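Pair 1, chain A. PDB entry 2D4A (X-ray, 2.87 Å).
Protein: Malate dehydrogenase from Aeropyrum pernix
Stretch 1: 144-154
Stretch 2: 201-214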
# COMPACT_ATOMS: atom_id res chain seq x y z
N LEU A 144 16.50 -12.41 -5.96
CA LEU A 144 15.82 -13.68 -5.74
C LEU A 144 16.67 -14.73 -5.02
O LEU A 144 16.15 -15.48 -4.20
CB LEU A 144 15.29 -14.25 -7.06
CG LEU A 144 14.47 -15.56 -6.98
CD1 LEU A 144 13.37 -15.47 -5.91
CD2 LEU A 144 13.88 -15.81 -8.35
N ASP A 145 17.97 -14.80 -5.31
CA ASP A 145 18.82 -15.78 -4.62
C ASP A 145 18.85 -15.44 -3.13
O ASP A 145 18.75 -16.30 -2.26
CB ASP A 145 20.26 -15.78 -5.14
CG ASP A 145 20.37 -16.22 -6.59
OD1 ASP A 145 19.76 -17.26 -6.96
OD2 ASP A 145 21.07 -15.53 -7.35
N SER A 146 19.00 -14.14 -2.86
CA SER A 146 19.07 -13.62 -1.51
C SER A 146 17.77 -13.86 -0.72
O SER A 146 17.79 -14.22 0.46
CB SER A 146 19.40 -12.12 -1.58
OG SER A 146 19.50 -11.54 -0.30
N ALA A 147 16.63 -13.69 -1.39
CA ALA A 147 15.33 -13.89 -0.75
C ALA A 147 15.07 -15.37 -0.46
O ALA A 147 14.51 -15.72 0.58
CB ALA A 147 14.21 -13.33 -1.63
N ARG A 148 15.49 -16.24 -1.39
CA ARG A 148 15.32 -17.69 -1.22
C ARG A 148 16.22 -18.18 -0.08
O ARG A 148 15.83 -19.01 0.74
CB ARG A 148 15.64 -18.43 -2.53
CG ARG A 148 14.53 -18.39 -3.58
CD ARG A 148 15.02 -18.97 -4.89
NE ARG A 148 13.97 -19.12 -5.91
CZ ARG A 148 14.21 -19.33 -7.20
NH1 ARG A 148 15.45 -19.42 -7.64
NH2 ARG A 148 13.22 -19.47 -8.07
N MET A 149 17.45 -17.67 -0.05
CA MET A 149 18.40 -18.03 0.99
C MET A 149 17.78 -17.62 2.31
O MET A 149 17.72 -18.41 3.25
CB MET A 149 19.70 -17.26 0.77
CG MET A 149 20.71 -17.43 1.88
SD MET A 149 22.15 -18.33 1.31
CE MET A 149 21.51 -20.00 1.36
N ALA A 150 17.30 -16.38 2.36
CA ALA A 150 16.67 -15.82 3.55
C ALA A 150 15.45 -16.64 3.99
O ALA A 150 15.23 -16.84 5.19
CB ALA A 150 16.25 -14.38 3.29
N TYR A 151 14.68 -17.09 3.01
CA TYR A 151 13.48 -17.89 3.25
C TYR A 151 13.81 -19.23 3.90
O TYR A 151 13.17 -19.65 4.88
CB TYR A 151 12.74 -18.10 1.93
CG TYR A 151 11.56 -19.04 2.01
CD1 TYR A 151 11.73 -20.42 1.83
CD2 TYR A 151 10.28 -18.56 2.30
CE1 TYR A 151 10.66 -21.29 1.94
CE2 TYR A 151 9.19 -19.43 2.41
CZ TYR A 151 9.40 -20.79 2.23
OH TYR A 151 8.35 -21.66 2.36
N TYR A 152 14.82 -19.92 3.37
CA TYR A 152 15.22 -21.21 3.92
C TYR A 152 15.81 -21.08 5.31
O TYR A 152 15.50 -21.88 6.19
CB TYR A 152 16.17 -21.93 2.95
CG TYR A 152 15.45 -22.42 1.72
CD1 TYR A 152 14.37 -23.29 1.84
CD2 TYR A 152 15.76 -21.94 0.46
CE1 TYR A 152 13.61 -23.66 0.73
CE2 TYR A 152 15.01 -22.30 -0.67
CZ TYR A 152 13.93 -23.16 -0.52
OH TYR A 152 13.14 -23.48 -1.60
N ILE A 153 16.65 -20.07 5.53
CA ILE A 153 17.25 -19.84 6.85
C ILE A 153 16.12 -19.57 7.83
O ILE A 153 16.16 -19.99 8.99
CB ILE A 153 18.17 -18.61 6.85
CG1 ILE A 153 19.45 -18.92 6.07
CG2 ILE A 153 18.47 -18.19 8.28
CD1 ILE A 153 20.36 -17.72 5.92
N SER A 154 15.13 -18.85 7.35
CA SER A 154 13.97 -18.49 8.14
C SER A 154 13.21 -19.73 8.61
O SER A 154 13.06 -19.95 9.81
CB SER A 154 13.04 -17.61 7.31
OG SER A 154 11.70 -17.71 7.75
N GLU A 201 23.10 -26.91 3.64
CA GLU A 201 21.80 -27.51 3.42
C GLU A 201 20.94 -26.42 2.78
O GLU A 201 20.34 -26.63 1.72
CB GLU A 201 21.22 -27.98 4.75
CG GLU A 201 20.28 -29.17 4.66
CD GLU A 201 20.38 -30.08 5.89
OE1 GLU A 201 21.50 -30.60 6.14
OE2 GLU A 201 19.36 -30.27 6.59
N VAL A 202 20.91 -25.25 3.41
CA VAL A 202 20.14 -24.13 2.90
C VAL A 202 20.70 -23.64 1.55
O VAL A 202 19.95 -23.15 0.70
CB VAL A 202 20.08 -22.95 3.92
CG1 VAL A 202 18.87 -23.11 4.82
CG2 VAL A 202 21.32 -22.94 4.78
N VAL A 203 22.01 -23.77 1.36
CA VAL A 203 22.64 -23.36 0.10
C VAL A 203 22.18 -24.31 -1.02
O VAL A 203 22.08 -23.91 -2.18
CB VAL A 203 24.21 -23.37 0.18
CG1 VAL A 203 24.81 -23.07 -1.19
CG2 VAL A 203 24.69 -22.33 1.18
N SER A 204 21.89 -25.56 -0.66
CA SER A 204 21.40 -26.53 -1.65
C SER A 204 19.97 -26.17 -2.02
O SER A 204 19.63 -26.09 -3.21
CB SER A 204 21.44 -27.95 -1.09
OG SER A 204 22.77 -28.44 -1.04
N GLU A 205 19.14 -25.97 -1.00
CA GLU A 205 17.74 -25.60 -1.19
C GLU A 205 17.63 -24.38 -2.09
O GLU A 205 16.73 -24.28 -2.91
CB GLU A 205 17.07 -25.28 0.15
CG GLU A 205 16.93 -26.44 1.11
CD GLU A 205 16.01 -27.54 0.61
OE1 GLU A 205 15.71 -28.46 1.41
OE2 GLU A 205 15.57 -27.50 -0.56
N THR A 206 18.55 -23.44 -1.90
CA THR A 206 18.58 -22.19 -2.66
C THR A 206 19.03 -22.37 -4.10
O THR A 206 18.35 -21.94 -5.03
CB THR A 206 19.50 -21.16 -1.97
OG1 THR A 206 19.05 -20.95 -0.63
CG2 THR A 206 19.47 -19.85 -2.73
N VAL A 207 20.18 -23.01 -4.29
CA VAL A 207 20.71 -23.25 -5.62
C VAL A 207 19.75 -24.15 -6.41
O VAL A 207 19.61 -23.99 -7.61
CB VAL A 207 22.10 -23.94 -5.56
CG1 VAL A 207 22.59 -24.25 -6.97
CG2 VAL A 207 23.11 -23.04 -4.85
N ASN A 208 19.10 -25.09 -5.72
CA ASN A 208 18.18 -26.03 -6.37
C ASN A 208 16.71 -25.64 -6.29
O ASN A 208 15.85 -26.37 -6.79
CB ASN A 208 18.33 -27.42 -5.77
CG ASN A 208 19.69 -28.03 -6.04
OD1 ASN A 208 20.23 -28.72 -5.19
ND2 ASN A 208 20.24 -27.79 -7.23
N ALA A 209 16.43 -24.51 -5.65
CA ALA A 209 15.07 -24.02 -5.46
C ALA A 209 14.26 -23.96 -6.76
O ALA A 209 13.13 -24.42 -6.81
CB ALA A 209 15.11 -22.65 -4.81
N GLY A 210 14.86 -23.39 -7.80
CA GLY A 210 14.15 -23.28 -9.06
C GLY A 210 13.74 -24.62 -9.64
O GLY A 210 12.63 -24.75 -10.15
N ALA A 211 14.62 -25.61 -9.58
CA ALA A 211 14.30 -26.92 -10.13
C ALA A 211 13.20 -27.64 -9.34
O ALA A 211 12.39 -28.35 -9.93
CB ALA A 211 15.56 -27.78 -10.18
N LYS A 212 13.18 -27.45 -8.03
CA LYS A 212 12.19 -28.10 -7.20
C LYS A 212 10.76 -27.69 -7.55
O LYS A 212 9.86 -28.53 -7.58
CB LYS A 212 12.44 -27.82 -5.71
CG LYS A 212 11.38 -28.46 -4.81
CD LYS A 212 11.97 -29.46 -3.82
CE LYS A 212 12.69 -28.74 -2.68
NZ LYS A 212 13.27 -29.64 -1.63
N ILE A 213 10.53 -26.40 -7.82
CA ILE A 213 9.18 -25.98 -8.14
C ILE A 213 8.78 -26.32 -9.57
O ILE A 213 7.60 -26.55 -9.84
CB ILE A 213 8.93 -24.47 -7.84
CG1 ILE A 213 9.75 -23.57 -8.74
CG2 ILE A 213 9.32 -24.18 -6.40
CD1 ILE A 213 9.72 -22.12 -8.26
N THR A 214 9.76 -26.39 -10.47
CA THR A 214 9.45 -26.77 -11.85
C THR A 214 8.93 -28.22 -11.83
O THR A 214 7.97 -28.54 -12.52
CB THR A 214 10.70 -26.68 -12.78
OG1 THR A 214 11.12 -25.31 -12.88
CG2 THR A 214 10.35 -27.19 -14.17
O HOH W 1 17.99 -19.20 -6.42

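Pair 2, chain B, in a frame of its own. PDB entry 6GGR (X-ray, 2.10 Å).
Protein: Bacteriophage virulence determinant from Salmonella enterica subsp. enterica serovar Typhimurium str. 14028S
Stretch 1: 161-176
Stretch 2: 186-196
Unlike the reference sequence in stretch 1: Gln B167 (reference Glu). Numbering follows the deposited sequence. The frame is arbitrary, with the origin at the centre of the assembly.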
# COMPACT_ATOMS: atom_id res chain seq x y z
N THR B 161 -5.08 -14.24 6.21
CA THR B 161 -4.01 -14.76 7.06
C THR B 161 -2.68 -14.10 6.71
O THR B 161 -2.01 -13.53 7.59
CB THR B 161 -3.92 -16.27 6.92
OG1 THR B 161 -5.20 -16.85 7.20
CG2 THR B 161 -2.88 -16.84 7.89
N ARG B 162 -2.28 -14.15 5.44
CA ARG B 162 -1.01 -13.55 5.03
C ARG B 162 -0.98 -12.06 5.36
O ARG B 162 0.01 -11.55 5.89
CB ARG B 162 -0.76 -13.77 3.54
CG ARG B 162 0.60 -13.24 3.08
CD ARG B 162 0.94 -13.66 1.65
NE ARG B 162 1.30 -15.08 1.54
CZ ARG B 162 2.51 -15.58 1.77
NH1 ARG B 162 3.51 -14.79 2.15
NH2 ARG B 162 2.74 -16.87 1.64
N SER B 163 -2.05 -11.34 5.04
CA SER B 163 -2.06 -9.89 5.27
C SER B 163 -1.96 -9.58 6.75
O SER B 163 -1.20 -8.69 7.16
CB SER B 163 -3.32 -9.27 4.67
OG SER B 163 -3.46 -9.60 3.30
N PHE B 164 -2.72 -10.30 7.58
CA PHE B 164 -2.68 -10.07 9.02
C PHE B 164 -1.30 -10.38 9.58
O PHE B 164 -0.74 -9.59 10.35
CB PHE B 164 -3.74 -10.93 9.71
CG PHE B 164 -5.10 -10.27 9.78
CD1 PHE B 164 -5.69 -9.74 8.65
CD2 PHE B 164 -5.78 -10.20 10.99
CE1 PHE B 164 -6.94 -9.14 8.73
CE2 PHE B 164 -7.02 -9.61 11.07
CZ PHE B 164 -7.60 -9.08 9.93
N ILE B 165 -0.73 -11.52 9.20
CA ILE B 165 0.58 -11.91 9.73
C ILE B 165 1.66 -10.94 9.25
O ILE B 165 2.56 -10.57 10.00
CB ILE B 165 0.91 -13.36 9.32
CG1 ILE B 165 -0.08 -14.34 9.98
CG2 ILE B 165 2.35 -13.72 9.67
CD1 ILE B 165 -0.08 -14.30 11.50
N HIS B 166 1.57 -10.52 7.99
CA HIS B 166 2.55 -9.57 7.46
C HIS B 166 2.57 -8.29 8.29
O HIS B 166 3.63 -7.80 8.68
CB HIS B 166 2.23 -9.26 6.00
CG HIS B 166 3.25 -8.38 5.34
ND1 HIS B 166 4.18 -8.86 4.44
CD2 HIS B 166 3.49 -7.05 5.45
CE1 HIS B 166 4.94 -7.87 4.02
NE2 HIS B 166 4.55 -6.76 4.62
N GLN B 167 1.39 -7.73 8.57
CA GLN B 167 1.34 -6.49 9.35
C GLN B 167 1.78 -6.72 10.79
O GLN B 167 2.46 -5.88 11.38
CB GLN B 167 -0.07 -5.90 9.32
CG GLN B 167 -0.57 -5.54 7.93
CD GLN B 167 0.37 -4.60 7.19
OE1 GLN B 167 1.12 -3.84 7.79
NE2 GLN B 167 0.33 -4.67 5.87
N VAL B 168 1.39 -7.86 11.37
CA VAL B 168 1.80 -8.16 12.74
C VAL B 168 3.31 -8.35 12.81
O VAL B 168 3.96 -7.90 13.76
CB VAL B 168 1.05 -9.40 13.26
CG1 VAL B 168 1.65 -9.91 14.57
CG2 VAL B 168 -0.43 -9.08 13.45
N VAL B 169 3.89 -9.00 11.80
CA VAL B 169 5.34 -9.19 11.81
C VAL B 169 6.05 -7.85 11.83
O VAL B 169 7.08 -7.69 12.51
CB VAL B 169 5.77 -10.04 10.60
CG1 VAL B 169 7.28 -9.93 10.35
CG2 VAL B 169 5.40 -11.50 10.84
N HIS B 170 5.53 -6.86 11.10
CA HIS B 170 6.07 -5.51 11.17
C HIS B 170 6.09 -5.02 12.61
O HIS B 170 7.09 -4.47 13.09
CB HIS B 170 5.25 -4.55 10.31
CG HIS B 170 5.66 -4.51 8.87
ND1 HIS B 170 6.90 -4.06 8.46
CD2 HIS B 170 4.99 -4.83 7.74
CE1 HIS B 170 6.98 -4.12 7.15
NE2 HIS B 170 5.84 -4.58 6.68
N ALA B 171 4.98 -5.23 13.33
CA ALA B 171 4.83 -4.67 14.67
C ALA B 171 5.65 -5.41 15.72
O ALA B 171 6.00 -4.82 16.75
CB ALA B 171 3.35 -4.69 15.06
N LEU B 172 5.97 -6.68 15.49
CA LEU B 172 6.75 -7.45 16.46
C LEU B 172 8.25 -7.34 16.23
O LEU B 172 9.02 -7.60 17.16
CB LEU B 172 6.34 -8.92 16.43
CG LEU B 172 4.86 -9.21 16.68
CD1 LEU B 172 4.55 -10.67 16.39
CD2 LEU B 172 4.48 -8.85 18.11
N THR B 173 8.68 -6.96 15.02
CA THR B 173 10.10 -6.84 14.71
C THR B 173 10.55 -5.42 14.45
O THR B 173 11.76 -5.16 14.45
CB THR B 173 10.45 -7.69 13.48
OG1 THR B 173 9.77 -7.18 12.33
CG2 THR B 173 10.06 -9.14 13.69
N HIS B 174 9.63 -4.48 14.22
CA HIS B 174 9.94 -3.10 13.89
C HIS B 174 10.81 -2.98 12.64
O HIS B 174 11.52 -1.99 12.47
CB HIS B 174 10.64 -2.39 15.06
CG HIS B 174 9.82 -2.34 16.32
ND1 HIS B 174 8.59 -1.72 16.38
CD2 HIS B 174 10.05 -2.86 17.55
CE1 HIS B 174 8.10 -1.84 17.60
NE2 HIS B 174 8.96 -2.53 18.33
N LEU B 175 10.75 -3.98 11.76
CA LEU B 175 11.53 -3.98 10.54
C LEU B 175 10.67 -3.58 9.34
O LEU B 175 9.44 -3.72 9.36
CB LEU B 175 12.14 -5.37 10.30
CG LEU B 175 13.01 -5.93 11.42
CD1 LEU B 175 13.62 -7.26 11.01
CD2 LEU B 175 14.10 -4.95 11.84
N GLN B 176 11.34 -3.16 8.28
CA GLN B 176 10.69 -2.74 7.05
C GLN B 176 10.88 -3.75 5.95
O GLN B 176 11.68 -4.63 6.01
CB GLN B 176 11.18 -1.34 6.56
CG GLN B 176 11.08 -0.20 7.57
CD GLN B 176 11.46 1.19 6.94
OE1 GLN B 176 12.52 1.33 6.35
NE2 GLN B 176 10.57 2.18 7.02
N PRO B 186 12.89 -8.74 5.26
CA PRO B 186 12.72 -9.62 6.43
C PRO B 186 11.27 -9.97 6.74
O PRO B 186 10.99 -11.07 7.22
CB PRO B 186 13.34 -8.81 7.57
CG PRO B 186 13.20 -7.39 7.14
CD PRO B 186 13.34 -7.39 5.64
N VAL B 187 10.32 -9.06 6.48
CA VAL B 187 8.94 -9.30 6.87
C VAL B 187 8.31 -10.35 5.96
O VAL B 187 7.56 -11.22 6.42
CB VAL B 187 8.15 -7.98 6.85
CG1 VAL B 187 6.66 -8.23 7.09
CG2 VAL B 187 8.71 -7.05 7.91
N VAL B 188 8.58 -10.27 4.65
CA VAL B 188 8.07 -11.28 3.73
C VAL B 188 8.62 -12.66 4.11
O VAL B 188 7.87 -13.64 4.19
CB VAL B 188 8.43 -10.91 2.28
CG1 VAL B 188 8.13 -12.06 1.33
CG2 VAL B 188 7.67 -9.65 1.85
N GLU B 189 9.92 -12.75 4.35
CA GLU B 189 10.52 -14.05 4.64
C GLU B 189 9.94 -14.64 5.92
O GLU B 189 9.55 -15.81 5.95
CB GLU B 189 12.04 -13.93 4.72
CG GLU B 189 12.68 -13.54 3.38
CD GLU B 189 14.06 -14.12 3.18
OE1 GLU B 189 14.62 -14.69 4.14
OE2 GLU B 189 14.59 -13.99 2.06
N TYR B 190 9.86 -13.83 6.98
CA TYR B 190 9.18 -14.26 8.20
C TYR B 190 7.77 -14.73 7.90
O TYR B 190 7.34 -15.80 8.34
CB TYR B 190 9.15 -13.12 9.22
CG TYR B 190 10.33 -13.04 10.15
CD1 TYR B 190 10.85 -14.17 10.77
CD2 TYR B 190 10.92 -11.81 10.44
CE1 TYR B 190 11.92 -14.09 11.64
CE2 TYR B 190 12.00 -11.72 11.30
CZ TYR B 190 12.50 -12.86 11.90
OH TYR B 190 13.57 -12.76 12.75
N THR B 191 7.01 -13.92 7.15
CA THR B 191 5.63 -14.27 6.86
C THR B 191 5.55 -15.58 6.09
O THR B 191 4.72 -16.45 6.40
CB THR B 191 4.95 -13.13 6.08
OG1 THR B 191 5.00 -11.93 6.87
CG2 THR B 191 3.50 -13.46 5.77
N ASN B 192 6.42 -15.77 5.09
CA ASN B 192 6.44 -17.03 4.35
C ASN B 192 6.64 -18.22 5.28
O ASN B 192 5.96 -19.24 5.17
CB ASN B 192 7.53 -17.01 3.28
CG ASN B 192 7.18 -16.14 2.08
OD1 ASN B 192 6.04 -15.74 1.89
ND2 ASN B 192 8.18 -15.86 1.26
N ILE B 193 7.61 -18.10 6.20
CA ILE B 193 7.96 -19.22 7.07
C ILE B 193 6.83 -19.52 8.05
O ILE B 193 6.47 -20.68 8.28
CB ILE B 193 9.27 -18.93 7.81
CG1 ILE B 193 10.42 -18.76 6.81
CG2 ILE B 193 9.59 -20.04 8.81
CD1 ILE B 193 11.68 -18.16 7.40
N ILE B 194 6.29 -18.47 8.67
CA ILE B 194 5.21 -18.64 9.64
C ILE B 194 4.02 -19.33 8.99
O ILE B 194 3.47 -20.30 9.53
CB ILE B 194 4.82 -17.27 10.23
CG1 ILE B 194 5.98 -16.71 11.05
CG2 ILE B 194 3.56 -17.39 11.10
CD1 ILE B 194 5.82 -15.25 11.41
N LEU B 195 3.61 -18.86 7.81
CA LEU B 195 2.45 -19.43 7.14
C LEU B 195 2.66 -20.90 6.81
O LEU B 195 1.75 -21.72 6.98
CB LEU B 195 2.13 -18.64 5.88
CG LEU B 195 1.05 -17.56 6.03
CD1 LEU B 195 1.45 -16.53 7.06
CD2 LEU B 195 0.78 -16.90 4.69
N LYS B 196 3.85 -21.26 6.31
CA LYS B 196 4.12 -22.67 6.06
C LYS B 196 4.12 -23.47 7.35
O LYS B 196 3.65 -24.62 7.38
CB LYS B 196 5.46 -22.84 5.34
CG LYS B 196 5.44 -22.44 3.87
CD LYS B 196 4.45 -23.27 3.06
CE LYS B 196 4.55 -22.98 1.57
NZ LYS B 196 3.46 -23.62 0.79
O HOH W 2 4.43 -19.19 2.69

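In both pairs two helices cross steeply with their N-to-C directions more opposed than aligned: the angle is 135° in pair 1, with a closest axial approach of 8.8 Å, and 126° in pair 2, with 9.1 Å. Over 14 central residues the backbones superpose with an RMSD of 0.4 Å. The register is the same, since the close CA pairs Met A149–Thr A206 (CA to CA, 5.5 Å) and Tyr A152–Val A202 (CA to CA, 5.8 Å) match His B166–Thr B191 (CA to CA, 5.7 Å) and Val B169–Val B187 (CA to CA, 6.1 Å).

The closest side-chain match is a threonine at the crossing. Thr A206 and Thr B191 share the m rotamer, and their side-chain centres lie 0.2 Å apart after superposition. Each turns its hydroxyl back on its own helix, OG1 of Thr A206 donating to O of Val A202 and OG1 of Thr B191 to O of Val B187, both at 2.7 Å. The same side chain sits as a knob in the facing helix, among Asp A145, Arg A148, Met A149 and Tyr A152 in pair 1 and among Arg B162, Ile B165, His B166 and Val B169 in pair 2.

Around this common knob the solutions diverge. Met A149 and His B166 place their side-chain centres only 0.6 Å apart, yet the methionine brings CE to 3.3 Å from OG1 of Thr A206 and to 3.9 Å from CG2 of Val A203, whereas the imidazole offers a face. CG1 of Val B187 lies 3.5 Å from the centroid of the His B166 ring, almost on its normal. Val B187 also sets CG2 over the face of His B170, the match of Ile A153, so one valine serves two rings.

Pair 1 instead has its aromatic ring at Tyr A152, where pair 2 has Val B169. CB of Glu A205 stands 3.5 Å from the centroid of the Tyr A152 ring, over its face, and the OH reaches to 3.9 Å from CB of Ala A209. The smaller Val B169 fits among Val B187, Tyr B190, Thr B191 and Ile B194, its CG2 3.8 Å from CD1 of Ile B194. Bulk is thus exchanged across the contact: tyrosine against glutamate and alanine in pair 1, valine against tyrosine and isoleucine in pair 2.

The polar links differ as well. Pair 1 has no direct hydrogen bond between its stretches; a water accepts from NH1 of Arg A148 (2.8 Å) and donates to OD1 of Asp A145 (2.7 Å) and O of Thr A206 (3.1 Å). In pair 2 the arginine occupies the position of Asp A145, and NH1 of Arg B162 donates directly to OD1 of Asn B192 at 2.7 Å. At the position of Arg A148, Ile B165 makes apolar contacts, with CB 3.9 Å from CD1 of Leu B195.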